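Local coordinates for IPT/TIG domain-containing protein BACOVA_02650 (PDB 5E7H), which binds polysaccharide at the cell surface and probably captures xyloglucan before its transport into the periplasm for degradation, at residues Val4-Ser9 with Thr20-Asn25; Ile27-Val32 with Ile68-Ile73; Gly124-Val129 with Thr247-Phe252; Tyr134-Ser139 with Val236-Pro241; Cys182-Ala187 with Val217-Thr222. All coordinates share one frame; numbering follows the deposited sequence. Where two conformers were deposited one is given.

Interaction 1. Residues Val4-Ser9 with Thr20-Asn25; sequences VVTAVS and TITGQN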
# COMPACT_ATOMS: atom_id res chain seq x y z
N VAL A 4 -24.25 -0.97 -0.38
CA VAL A 4 -23.39 -0.37 -1.39
C VAL A 4 -22.01 -0.21 -0.77
O VAL A 4 -21.90 0.12 0.40
CB VAL A 4 -23.93 0.98 -1.85
CG1 VAL A 4 -22.99 1.61 -2.87
CG2 VAL A 4 -25.32 0.83 -2.42
N VAL A 5 -20.96 -0.45 -1.56
CA VAL A 5 -19.59 -0.22 -1.11
C VAL A 5 -18.99 0.94 -1.88
O VAL A 5 -18.94 0.90 -3.11
CB VAL A 5 -18.71 -1.46 -1.30
CG1 VAL A 5 -17.26 -1.17 -0.89
CG2 VAL A 5 -19.25 -2.63 -0.51
N THR A 6 -18.53 1.98 -1.18
CA THR A 6 -17.92 3.12 -1.87
C THR A 6 -16.39 3.14 -1.78
O THR A 6 -15.73 3.69 -2.66
CB THR A 6 -18.47 4.46 -1.33
OG1 THR A 6 -18.30 4.53 0.09
CG2 THR A 6 -19.95 4.59 -1.66
N ALA A 7 -15.81 2.56 -0.72
CA ALA A 7 -14.35 2.50 -0.61
C ALA A 7 -13.92 1.43 0.39
O ALA A 7 -14.67 1.10 1.31
CB ALA A 7 -13.81 3.84 -0.20
N VAL A 8 -12.73 0.89 0.18
CA VAL A 8 -12.09 -0.04 1.11
C VAL A 8 -10.74 0.55 1.48
O VAL A 8 -10.04 1.11 0.63
CB VAL A 8 -11.93 -1.44 0.50
CG1 VAL A 8 -11.34 -2.40 1.50
CG2 VAL A 8 -13.28 -1.97 0.02
N SER A 9 -10.37 0.45 2.75
CA SER A 9 -9.18 1.12 3.26
C SER A 9 -7.88 0.70 2.57
O SER A 9 -6.96 1.52 2.38
CB SER A 9 -9.07 0.88 4.78
OG SER A 9 -9.07 -0.51 5.07
N THR A 20 -11.30 -1.19 6.92
CA THR A 20 -12.48 -0.34 7.01
C THR A 20 -13.13 -0.26 5.64
O THR A 20 -12.44 -0.09 4.64
CB THR A 20 -12.13 1.07 7.51
OG1 THR A 20 -11.46 0.97 8.77
CG2 THR A 20 -13.38 1.89 7.70
N ILE A 21 -14.44 -0.42 5.60
CA ILE A 21 -15.22 -0.35 4.37
C ILE A 21 -16.27 0.72 4.53
O ILE A 21 -17.05 0.68 5.46
CB ILE A 21 -15.90 -1.68 4.05
CG1 ILE A 21 -14.85 -2.79 3.94
CG2 ILE A 21 -16.71 -1.56 2.75
CD1 ILE A 21 -15.46 -4.18 3.81
N THR A 22 -16.30 1.69 3.62
CA THR A 22 -17.35 2.71 3.65
C THR A 22 -18.39 2.41 2.57
O THR A 22 -18.09 1.79 1.55
CB THR A 22 -16.79 4.11 3.42
OG1 THR A 22 -16.22 4.18 2.12
CG2 THR A 22 -15.70 4.43 4.43
N GLY A 23 -19.60 2.87 2.80
CA GLY A 23 -20.67 2.61 1.87
C GLY A 23 -21.99 3.06 2.44
O GLY A 23 -22.05 4.03 3.19
N GLN A 24 -23.04 2.32 2.10
CA GLN A 24 -24.38 2.68 2.53
C GLN A 24 -25.20 1.44 2.81
O GLN A 24 -24.99 0.40 2.18
CB GLN A 24 -25.06 3.54 1.47
CG GLN A 24 -24.46 4.93 1.30
CD GLN A 24 -25.03 5.68 0.12
OE1 GLN A 24 -25.35 5.09 -0.91
NE2 GLN A 24 -25.17 6.99 0.27
N ASN A 25 -26.13 1.57 3.76
CA ASN A 25 -27.11 0.52 4.05
C ASN A 25 -26.50 -0.76 4.61
O ASN A 25 -26.96 -1.86 4.29
CB ASN A 25 -27.92 0.19 2.80
CG ASN A 25 -28.46 1.42 2.12
OD1 ASN A 25 -28.95 2.33 2.77
ND2 ASN A 25 -28.36 1.45 0.80
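V4-S9 and T20-N25 pair as the two antiparallel strands of a beta hairpin in the IPT/TIG domain. V4 and Q24 form a hydrogen-bonded pair: V4 N bonds to Q24 O at 3.0 Å and Q24 N bonds back to V4 O. T6 and A7 then both face T22, a classic beta bulge. T22 O takes T6 N at 2.8 Å, and A7 N adds a weak bond to the same oxygen.

The T6 and T22 side chains cross at about a right angle. In the conformer given for T6, its OG1 hydrogen-bonds to T22 OG1 at 2.9 Å. Both OG1 atoms lie between backbone N and carbonyl carbon. V5 and I21 meet on the other face, CG1 to CG2 at 3.7 Å. I21 also packs on I54 and F56 of strand 53-57. S9 OG accepts T20 N at 3.0 Å in a nearly straight bond of 176°. An alanine at S9 would probably leave T20 N without this acceptor and the hairpin end less firmly tied.

Hydroxyls thus bond across the strands at S9 and, in the given conformer, at T6, while V5, V8 and I21 form an aliphatic face.

Interaction 2. Residues Ile27-Val32 with Ile68-Ile73; sequences IEVSRV and ISVTAI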
# COMPACT_ATOMS: atom_id res chain seq x y z
N ILE A 27 -26.96 -2.51 7.03
CA ILE A 27 -27.98 -2.75 8.06
C ILE A 27 -28.07 -4.24 8.37
O ILE A 27 -28.33 -5.05 7.48
CB ILE A 27 -29.35 -2.21 7.60
CG1 ILE A 27 -29.27 -0.70 7.37
CG2 ILE A 27 -30.44 -2.54 8.63
CD1 ILE A 27 -30.35 -0.15 6.46
N GLU A 28 -27.84 -4.58 9.63
CA GLU A 28 -27.86 -5.98 10.08
C GLU A 28 -26.96 -6.83 9.20
O GLU A 28 -27.40 -7.78 8.57
CB GLU A 28 -29.29 -6.54 10.08
CG GLU A 28 -30.10 -6.11 11.28
CD GLU A 28 -29.58 -6.70 12.58
OE1 GLU A 28 -29.70 -7.92 12.78
OE2 GLU A 28 -29.04 -5.93 13.40
N VAL A 29 -25.68 -6.47 9.18
CA VAL A 29 -24.69 -7.22 8.42
C VAL A 29 -24.63 -8.64 8.97
O VAL A 29 -24.42 -8.84 10.17
CB VAL A 29 -23.31 -6.55 8.50
CG1 VAL A 29 -22.21 -7.43 7.88
CG2 VAL A 29 -23.35 -5.19 7.81
N SER A 30 -24.85 -9.61 8.09
CA SER A 30 -24.93 -11.01 8.50
C SER A 30 -23.75 -11.82 8.00
O SER A 30 -23.54 -12.95 8.43
CB SER A 30 -26.25 -11.62 8.01
OG SER A 30 -26.33 -11.61 6.60
N ARG A 31 -22.97 -11.25 7.09
CA ARG A 31 -21.81 -11.95 6.58
C ARG A 31 -20.84 -10.99 5.92
O ARG A 31 -21.26 -10.11 5.18
CB ARG A 31 -22.22 -13.02 5.57
CG ARG A 31 -21.11 -13.94 5.18
CD ARG A 31 -21.54 -14.89 4.10
NE ARG A 31 -20.54 -15.92 3.85
CZ ARG A 31 -20.57 -16.76 2.82
NH1 ARG A 31 -21.56 -16.71 1.94
NH2 ARG A 31 -19.60 -17.66 2.69
N VAL A 32 -19.56 -11.17 6.20
CA VAL A 32 -18.50 -10.53 5.43
C VAL A 32 -17.52 -11.63 5.00
O VAL A 32 -16.83 -12.22 5.83
CB VAL A 32 -17.75 -9.43 6.22
CG1 VAL A 32 -16.56 -8.88 5.43
CG2 VAL A 32 -18.71 -8.29 6.56
N ILE A 68 -14.19 -8.79 -1.54
CA ILE A 68 -14.96 -8.85 -0.31
C ILE A 68 -16.45 -8.77 -0.61
O ILE A 68 -16.89 -7.92 -1.38
CB ILE A 68 -14.56 -7.71 0.65
CG1 ILE A 68 -13.06 -7.77 0.98
CG2 ILE A 68 -15.41 -7.76 1.92
CD1 ILE A 68 -12.57 -6.60 1.78
N SER A 69 -17.22 -9.69 -0.04
CA SER A 69 -18.69 -9.69 -0.16
C SER A 69 -19.32 -9.36 1.19
O SER A 69 -19.00 -10.00 2.19
CB SER A 69 -19.19 -11.05 -0.65
OG SER A 69 -18.70 -11.33 -1.95
N VAL A 70 -20.22 -8.39 1.19
CA VAL A 70 -20.94 -7.98 2.39
C VAL A 70 -22.42 -8.30 2.22
O VAL A 70 -23.05 -7.85 1.27
CB VAL A 70 -20.76 -6.47 2.67
CG1 VAL A 70 -21.55 -6.05 3.93
CG2 VAL A 70 -19.29 -6.12 2.81
N THR A 71 -22.97 -9.09 3.14
CA THR A 71 -24.40 -9.37 3.15
C THR A 71 -25.07 -8.56 4.24
O THR A 71 -24.64 -8.59 5.40
CB THR A 71 -24.70 -10.87 3.36
OG1 THR A 71 -24.09 -11.64 2.32
CG2 THR A 71 -26.21 -11.12 3.35
N ALA A 72 -26.10 -7.81 3.86
CA ALA A 72 -26.88 -7.02 4.79
C ALA A 72 -28.34 -7.37 4.57
O ALA A 72 -28.65 -8.20 3.72
CB ALA A 72 -26.64 -5.53 4.59
N ILE A 73 -29.23 -6.75 5.32
CA ILE A 73 -30.65 -7.09 5.23
C ILE A 73 -31.19 -6.86 3.82
O ILE A 73 -32.07 -7.59 3.35
CB ILE A 73 -31.49 -6.29 6.24
CG1 ILE A 73 -32.98 -6.64 6.10
CG2 ILE A 73 -31.32 -4.80 6.05
CD1 ILE A 73 -33.29 -8.14 6.11
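I27 and I73 meet through their CG2 methyls, and their first torsions explain how. In I27, chi1 of -61° sets CG1 beside the backbone N and anti to the carbonyl carbon. CG2 is then anti to the backbone N. In I73, CG1 takes the anti place (chi1 178°), which puts CG2 between the backbone N and the carbonyl carbon. The two methyls come to 3.5 Å as the side chains cross obliquely. I73 CG2 also lies 3.3 Å from I27 O. That oxygen accepts I73 N at 2.9 Å.

T71 is the next meeting point. Its CG2 reaches S30 OG at 3.3 Å. Its OG1 turns to T76, where it is hydrogen-bonded. The CB atoms of R31 and T71 are 4.0 Å apart. From there the extended R31 chain leads away to a salt bridge with D39. S30 and R31 both face T71, which makes a classic beta bulge. S30 N bonds to T71 O, and T71 N bonds to R31 O at 2.9 Å.

The opposite face is aliphatic. V32 CG1 packs on I68 CG2 at 3.9 Å, and V29 CG1 lies 4.2 Å from V70 CG1. I54 of strand 53-57 touches both V32 and V70, so this face turns to the other sheet of the domain. A72 CB sits against I27 O at the end of the pairing.

The two antiparallel sheets packed face to face fit the immunoglobulin-like (E-set) beta sandwich of IPT/TIG domains. This contact joins central strands 31-34 and 68-72 of one sheet.

Interaction 3. Residues Gly124-Val129 with Thr247-Phe252; sequences GITGTV and TIEVYF. With ACT (acetate ion), chain H.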
# COMPACT_ATOMS: atom_id res chain seq x y z
N GLY A 124 12.47 -0.67 6.36
CA GLY A 124 12.47 0.41 7.34
C GLY A 124 13.41 1.52 6.94
O GLY A 124 14.57 1.29 6.57
N ILE A 125 12.89 2.74 7.01
CA ILE A 125 13.70 3.94 6.92
C ILE A 125 13.51 4.65 8.25
O ILE A 125 12.47 5.27 8.49
CB ILE A 125 13.28 4.82 5.75
CG1 ILE A 125 13.41 4.09 4.41
CG2 ILE A 125 14.08 6.14 5.73
CD1 ILE A 125 14.77 3.82 3.97
N THR A 126 14.48 4.51 9.15
CA THR A 126 14.32 4.97 10.51
C THR A 126 15.59 5.66 10.98
O THR A 126 16.69 5.34 10.53
CB THR A 126 14.00 3.82 11.47
OG1 THR A 126 15.19 3.07 11.75
CG2 THR A 126 12.92 2.90 10.91
N GLY A 127 15.44 6.58 11.92
CA GLY A 127 16.58 7.20 12.53
C GLY A 127 16.58 8.70 12.45
O GLY A 127 15.61 9.32 12.02
N THR A 128 17.71 9.27 12.81
CA THR A 128 17.87 10.71 12.90
C THR A 128 18.62 11.23 11.68
O THR A 128 19.64 10.65 11.29
CB THR A 128 18.61 11.09 14.16
OG1 THR A 128 18.01 10.45 15.29
CG2 THR A 128 18.53 12.57 14.36
N VAL A 129 18.11 12.31 11.09
CA VAL A 129 18.73 12.93 9.92
C VAL A 129 18.96 14.42 10.17
O VAL A 129 18.11 15.11 10.72
CB VAL A 129 17.87 12.70 8.63
CG1 VAL A 129 16.45 13.21 8.78
CG2 VAL A 129 18.56 13.31 7.38
N THR A 247 13.84 13.06 13.46
CA THR A 247 13.95 11.63 13.63
C THR A 247 12.65 11.07 13.10
O THR A 247 11.57 11.59 13.41
CB THR A 247 14.22 11.27 15.11
OG1 THR A 247 15.50 11.80 15.48
CG2 THR A 247 14.20 9.77 15.33
N ILE A 248 12.74 10.06 12.24
CA ILE A 248 11.53 9.48 11.67
C ILE A 248 11.59 7.97 11.81
O ILE A 248 12.65 7.40 12.09
CB ILE A 248 11.33 9.88 10.19
CG1 ILE A 248 12.30 9.13 9.25
CG2 ILE A 248 11.48 11.41 10.03
CD1 ILE A 248 12.09 9.40 7.75
N GLU A 249 10.45 7.32 11.64
CA GLU A 249 10.37 5.86 11.68
C GLU A 249 9.26 5.46 10.73
O GLU A 249 8.07 5.60 11.06
CB GLU A 249 10.13 5.35 13.10
CG GLU A 249 10.13 3.86 13.20
CD GLU A 249 9.89 3.34 14.61
OE1 GLU A 249 9.71 4.15 15.56
OE2 GLU A 249 9.89 2.10 14.75
N VAL A 250 9.65 5.00 9.54
CA VAL A 250 8.69 4.73 8.46
C VAL A 250 8.97 3.35 7.89
O VAL A 250 10.13 3.01 7.63
CB VAL A 250 8.79 5.79 7.35
CG1 VAL A 250 7.75 5.54 6.26
CG2 VAL A 250 8.64 7.19 7.95
N TYR A 251 7.92 2.56 7.71
CA TYR A 251 8.05 1.22 7.13
C TYR A 251 7.22 1.12 5.86
O TYR A 251 6.19 1.79 5.75
CB TYR A 251 7.61 0.11 8.12
CG TYR A 251 8.40 0.17 9.41
CD1 TYR A 251 9.65 -0.42 9.51
CD2 TYR A 251 7.93 0.90 10.49
CE1 TYR A 251 10.40 -0.31 10.66
CE2 TYR A 251 8.67 1.01 11.66
CZ TYR A 251 9.92 0.41 11.73
OH TYR A 251 10.70 0.50 12.86
N PHE A 252 7.69 0.30 4.93
CA PHE A 252 7.03 0.08 3.63
C PHE A 252 6.93 -1.40 3.31
O PHE A 252 7.83 -2.17 3.62
CB PHE A 252 7.81 0.72 2.47
CG PHE A 252 8.07 2.20 2.59
CD1 PHE A 252 9.13 2.69 3.34
CD2 PHE A 252 7.29 3.10 1.91
CE1 PHE A 252 9.36 4.06 3.42
CE2 PHE A 252 7.53 4.46 1.98
CZ PHE A 252 8.58 4.93 2.74
C ACT H . 19.97 6.29 13.53
O ACT H . 19.41 5.24 13.95
OXT ACT H . 19.73 7.40 14.09
CH3 ACT H . 20.91 6.22 12.36
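I125 N bonds to V250 O at 2.8 Å. The bond is nearly straight, at 172°. V250 N returns a bond to I125 O. G127 and I248 form the second hydrogen-bonded pair, with G127 N to I248 O at 2.9 Å. T128 and T247 close the ladder through their OG1 atoms, hydrogen-bonded at 2.9 Å. T128 N also binds an acetate ion, probably from the crystallisation liquor.

Y251 OH donates to E249 OE2 at 2.6 Å. The carboxylate oxygen lies in the ring plane, at its edge, and uses its anti lone pair. T126 runs beside E249, its CG2 3.7 Å from E249 CG. G124 CA lies 3.7 Å from Y251 CD1; having no side chain, G124 lets the ring come this close. An alanine at Y251 would probably leave E249 OE2 without its hydroxyl partner and open a gap beside G124 and T126.

On the other face I125, I248 and V250 all pack on F177 of strand 176-181. I125 CG1 also meets F252 CE1. F252 itself stacks edge-to-face with F177. This apolar face, set against a second antiparallel sheet, is typical of the beta-sandwich folds of carbohydrate-binding domains, here the xyloglucan-binding domain.

Interaction 4. Residues Tyr134-Ser139 with Val236-Pro241; sequences YWWKQS and VYATNP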
# COMPACT_ATOMS: atom_id res chain seq x y z
N TYR A 134 20.86 15.84 1.75
CA TYR A 134 20.36 15.42 0.45
C TYR A 134 20.80 14.01 0.06
O TYR A 134 20.61 13.58 -1.08
CB TYR A 134 20.78 16.45 -0.59
CG TYR A 134 20.32 17.83 -0.23
CD1 TYR A 134 18.97 18.17 -0.29
CD2 TYR A 134 21.21 18.78 0.23
CE1 TYR A 134 18.53 19.44 0.07
CE2 TYR A 134 20.78 20.06 0.58
CZ TYR A 134 19.44 20.37 0.51
OH TYR A 134 19.01 21.63 0.87
N TRP A 135 21.36 13.27 1.01
CA TRP A 135 21.66 11.85 0.80
C TRP A 135 21.77 11.20 2.17
O TRP A 135 22.72 11.46 2.91
CB TRP A 135 22.96 11.66 -0.01
CG TRP A 135 23.26 10.21 -0.26
CD1 TRP A 135 24.15 9.43 0.40
CD2 TRP A 135 22.64 9.36 -1.23
NE1 TRP A 135 24.13 8.15 -0.09
CE2 TRP A 135 23.21 8.08 -1.10
CE3 TRP A 135 21.65 9.56 -2.20
CZ2 TRP A 135 22.84 7.00 -1.91
CZ3 TRP A 135 21.27 8.47 -3.00
CH2 TRP A 135 21.87 7.22 -2.84
N TRP A 136 20.79 10.37 2.50
CA TRP A 136 20.70 9.83 3.85
C TRP A 136 20.44 8.33 3.80
O TRP A 136 21.40 7.55 3.72
CB TRP A 136 19.64 10.58 4.65
CG TRP A 136 19.48 10.05 6.04
CD1 TRP A 136 20.46 9.79 6.95
CD2 TRP A 136 18.25 9.71 6.67
NE1 TRP A 136 19.91 9.29 8.11
CE2 TRP A 136 18.55 9.24 7.96
CE3 TRP A 136 16.92 9.73 6.25
CZ2 TRP A 136 17.57 8.82 8.86
CZ3 TRP A 136 15.94 9.31 7.14
CH2 TRP A 136 16.27 8.85 8.42
N LYS A 137 19.18 7.91 3.80
CA LYS A 137 18.84 6.49 3.83
C LYS A 137 17.99 6.15 2.63
O LYS A 137 17.20 6.96 2.15
CB LYS A 137 18.13 6.11 5.15
CG LYS A 137 19.10 6.08 6.32
CD LYS A 137 18.56 5.46 7.60
CE LYS A 137 19.67 5.45 8.64
NZ LYS A 137 19.25 4.70 9.86
N GLN A 138 18.17 4.93 2.13
CA GLN A 138 17.53 4.54 0.88
C GLN A 138 17.62 3.04 0.66
O GLN A 138 18.43 2.36 1.28
CB GLN A 138 18.17 5.30 -0.30
CG GLN A 138 19.66 4.96 -0.55
CD GLN A 138 20.62 5.46 0.51
OE1 GLN A 138 21.44 4.69 1.03
NE2 GLN A 138 20.59 6.76 0.78
N SER A 139 16.79 2.55 -0.25
CA SER A 139 16.92 1.20 -0.77
C SER A 139 16.84 1.23 -2.29
O SER A 139 15.84 1.69 -2.84
CB SER A 139 15.85 0.29 -0.22
OG SER A 139 15.84 -0.96 -0.88
N VAL A 236 13.68 3.75 -3.33
CA VAL A 236 13.00 4.58 -2.34
C VAL A 236 14.09 5.32 -1.56
O VAL A 236 14.96 4.71 -0.95
CB VAL A 236 12.12 3.74 -1.40
CG1 VAL A 236 11.49 4.59 -0.30
CG2 VAL A 236 11.04 2.99 -2.20
N TYR A 237 14.06 6.65 -1.61
CA TYR A 237 15.16 7.45 -1.07
C TYR A 237 14.62 8.51 -0.13
O TYR A 237 13.74 9.27 -0.49
CB TYR A 237 15.95 8.15 -2.18
CG TYR A 237 16.40 7.27 -3.32
CD1 TYR A 237 15.52 6.93 -4.34
CD2 TYR A 237 17.71 6.81 -3.40
CE1 TYR A 237 15.92 6.15 -5.38
CE2 TYR A 237 18.12 6.02 -4.44
CZ TYR A 237 17.21 5.69 -5.43
OH TYR A 237 17.61 4.89 -6.49
N ALA A 238 15.19 8.58 1.07
CA ALA A 238 14.76 9.58 2.05
C ALA A 238 15.82 10.67 2.18
O ALA A 238 17.01 10.38 2.28
CB ALA A 238 14.50 8.94 3.42
N THR A 239 15.38 11.93 2.21
CA THR A 239 16.26 13.07 2.43
C THR A 239 15.57 14.02 3.39
O THR A 239 14.40 13.81 3.76
CB THR A 239 16.58 13.83 1.13
OG1 THR A 239 15.36 14.23 0.49
CG2 THR A 239 17.40 12.97 0.19
N ASN A 240 16.28 15.08 3.78
CA ASN A 240 15.69 16.09 4.63
C ASN A 240 16.03 17.50 4.18
O ASN A 240 17.00 18.12 4.68
CB ASN A 240 16.13 15.91 6.08
CG ASN A 240 15.47 16.91 6.99
OD1 ASN A 240 14.47 17.53 6.61
ND2 ASN A 240 16.02 17.09 8.19
N PRO A 241 15.23 18.04 3.26
CA PRO A 241 15.45 19.42 2.83
C PRO A 241 15.05 20.46 3.88
O PRO A 241 15.24 21.66 3.64
CB PRO A 241 14.60 19.54 1.55
CG PRO A 241 13.59 18.47 1.63
CD PRO A 241 14.18 17.36 2.48
O HOH W 1 18.90 9.27 0.44
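K137 O accepts A238 N at 2.8 Å. S139 and V236 form a full antiparallel hydrogen-bonded pair. S139 N meets V236 O at 2.9 Å, and V236 N bonds back to S139 O.

Past K137 the direct ladder gives way to a water. It accepts from W136 N and from Q138 NE2, both at 3.0 Å, and donates to A238 O at 2.9 Å. Q138 NE2 also makes a weak bond to W136 O. The Q138 chain bends at chi2 (-69°). Its NE2 lies 3.4 Å above the W135 ring plane, toward the rim. Its OE1 accepts D103 N.

The aromatic packing lies around this polar centre. Q138 CB approaches Y237 CD2 at 3.5 Å. W135 CZ3 meets the same CD2 at 3.9 Å. K137 CG lies over the centre of the W136 ring, and K137 NZ goes on to T126 O. W136 CE3 packs on A238 CB at 3.8 Å. At the outer end Y134 CE1 touches P241.

The water thus joins strands 133-142 and 233-240 where the first turns a corner. W136 N, Q138 NE2 and A238 O are all bonded to it, over the face of the W135 ring that NE2 also covers. The bonds at both ends of the Q138 amide, to the water and to D103 N, would probably restrict its rotation.

Interaction 5. Residues Cys182-Ala187 with Val217-Thr222; sequences CENFDA and VVADAT. With ACT (acetate ion), chain G.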
# COMPACT_ATOMS: atom_id res chain seq x y z
N CYS A 182 13.43 2.33 -12.94
CA CYS A 182 14.20 2.14 -14.17
C CYS A 182 15.34 3.14 -14.36
O CYS A 182 15.74 3.45 -15.49
CB CYS A 182 13.30 2.19 -15.40
SG CYS A 182 11.93 1.03 -15.34
N GLU A 183 15.85 3.64 -13.25
CA GLU A 183 16.89 4.66 -13.22
C GLU A 183 16.52 5.89 -14.03
O GLU A 183 17.39 6.64 -14.48
CB GLU A 183 18.23 4.07 -13.71
CG GLU A 183 18.80 3.07 -12.71
CD GLU A 183 20.26 2.76 -12.92
OE1 GLU A 183 20.96 3.55 -13.59
OE2 GLU A 183 20.71 1.71 -12.42
N ASN A 184 15.22 6.14 -14.19
CA ASN A 184 14.78 7.36 -14.86
C ASN A 184 14.48 8.41 -13.82
O ASN A 184 13.35 8.65 -13.44
CB ASN A 184 13.55 7.12 -15.75
CG ASN A 184 13.20 8.34 -16.57
OD1 ASN A 184 13.89 9.36 -16.48
ND2 ASN A 184 12.17 8.25 -17.40
N PHE A 185 15.53 9.06 -13.32
CA PHE A 185 15.33 9.97 -12.20
C PHE A 185 14.63 11.28 -12.61
O PHE A 185 14.00 11.94 -11.78
CB PHE A 185 16.67 10.25 -11.53
CG PHE A 185 17.23 9.03 -10.86
CD1 PHE A 185 16.75 8.61 -9.64
CD2 PHE A 185 18.22 8.28 -11.49
CE1 PHE A 185 17.27 7.47 -9.03
CE2 PHE A 185 18.72 7.14 -10.90
CZ PHE A 185 18.25 6.73 -9.68
N ASP A 186 14.70 11.61 -13.90
CA ASP A 186 13.95 12.74 -14.41
C ASP A 186 12.44 12.55 -14.23
O ASP A 186 11.69 13.52 -14.11
CB ASP A 186 14.29 12.95 -15.89
CG ASP A 186 13.98 14.34 -16.37
OD1 ASP A 186 14.34 15.31 -15.67
OD2 ASP A 186 13.37 14.47 -17.46
N ALA A 187 11.99 11.29 -14.20
CA ALA A 187 10.56 10.99 -14.09
C ALA A 187 10.13 10.66 -12.67
O ALA A 187 8.97 10.39 -12.42
CB ALA A 187 10.19 9.83 -15.01
N VAL A 217 5.83 8.60 -11.49
CA VAL A 217 7.19 8.05 -11.39
C VAL A 217 7.64 7.42 -12.73
O VAL A 217 8.83 7.15 -12.89
CB VAL A 217 7.36 7.07 -10.14
CG1 VAL A 217 6.16 6.97 -9.28
CG2 VAL A 217 8.06 5.76 -10.43
N VAL A 218 6.74 7.34 -13.72
CA VAL A 218 7.04 6.72 -15.02
C VAL A 218 6.62 7.67 -16.14
O VAL A 218 5.49 8.14 -16.14
CB VAL A 218 6.30 5.36 -15.16
CG1 VAL A 218 6.38 4.84 -16.61
CG2 VAL A 218 6.84 4.34 -14.14
N ALA A 219 7.54 7.94 -17.08
CA ALA A 219 7.31 8.92 -18.14
C ALA A 219 6.77 8.32 -19.45
O ALA A 219 6.36 9.05 -20.35
CB ALA A 219 8.59 9.65 -18.44
N ASP A 220 6.79 6.99 -19.55
CA ASP A 220 6.44 6.30 -20.78
C ASP A 220 4.92 6.30 -21.05
O ASP A 220 4.12 6.51 -20.15
CB ASP A 220 6.97 4.87 -20.71
CG ASP A 220 8.44 4.84 -20.31
OD1 ASP A 220 9.29 5.10 -21.18
OD2 ASP A 220 8.73 4.61 -19.12
N ALA A 221 4.55 6.06 -22.30
CA ALA A 221 3.16 6.12 -22.71
C ALA A 221 2.36 4.91 -22.25
O ALA A 221 1.27 5.06 -21.67
CB ALA A 221 3.08 6.26 -24.20
N THR A 222 2.87 3.72 -22.51
CA THR A 222 2.18 2.48 -22.17
C THR A 222 3.04 1.57 -21.30
O THR A 222 4.25 1.79 -21.16
CB THR A 222 1.79 1.66 -23.39
OG1 THR A 222 2.99 1.17 -24.02
CG2 THR A 222 0.99 2.47 -24.42
C ACT G . 17.71 10.80 -15.31
O ACT G . 16.66 10.68 -15.99
OXT ACT G . 18.10 11.92 -14.92
CH3 ACT G . 18.52 9.58 -14.95
O HOH W 2 11.39 7.27 -11.84
O HOH W 3 9.95 6.25 -17.13
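A187 and A219 point their methyls at each other, CB to CB at 3.8 Å, where two loops of the xyloglucan-binding beta sandwich meet. C182-A187 joins strands 176-181 and 189-192. V217-T222 leads from strand 207-213 to helix 223-227. T222 is the N-cap residue of that helix.

N184 comes in beside the alanine pair. Its CG is anti to the backbone N (chi1 -173°). The amide ND2 lies 4.0 Å from A219 CB. The first bonds of the V217 and V218 side chains point away from C182-A187, and both side chains touch M181 of strand 176-181. At V217 it is the backbone that meets A187. V217 CA makes a CA-H...O contact with A187 O at 3.1 Å.

No direct hydrogen bond crosses the contact. Waters span it instead. One lies near both N184 O and V217 O. Another accepts from N184 ND2 and from A219 N, and donates to D220 OD2. The other carboxylate oxygen of D220 is in a salt bridge with R229.

Within its own loop, A187 N bonds to N184 O at 3.1 Å, which is consistent with a turn that brings A187 CB to the contact. The CB of F185 points away from V217-T222. An acetate ion, probably from the crystallisation liquor, puts its methyl at the edge of the F185 ring. The acetate O atom accepts D186 N at 3.0 Å.

Interactions 1 and 2 belong to the IPT/TIG domain. They touch where I21 CD1 meets I68 CG2, packing one sheet against the other. Interactions 3, 4 and 5 lie in the xyloglucan-binding domain; the centres of interactions 1 and 4 are about 36 Å apart. Interactions 3 and 4 sit on facing sheets, and I125 packs on A238 between them. Interaction 5 touches interaction 4 through F185 and Y237. All five are partly buried. The first four are strand pairs, held by backbone ladders with one apolar face inward. Interaction 5 is a smaller loop contact with few buried residues and relies on water. Bulges mark interactions 1 and 2, a water insertion interaction 4.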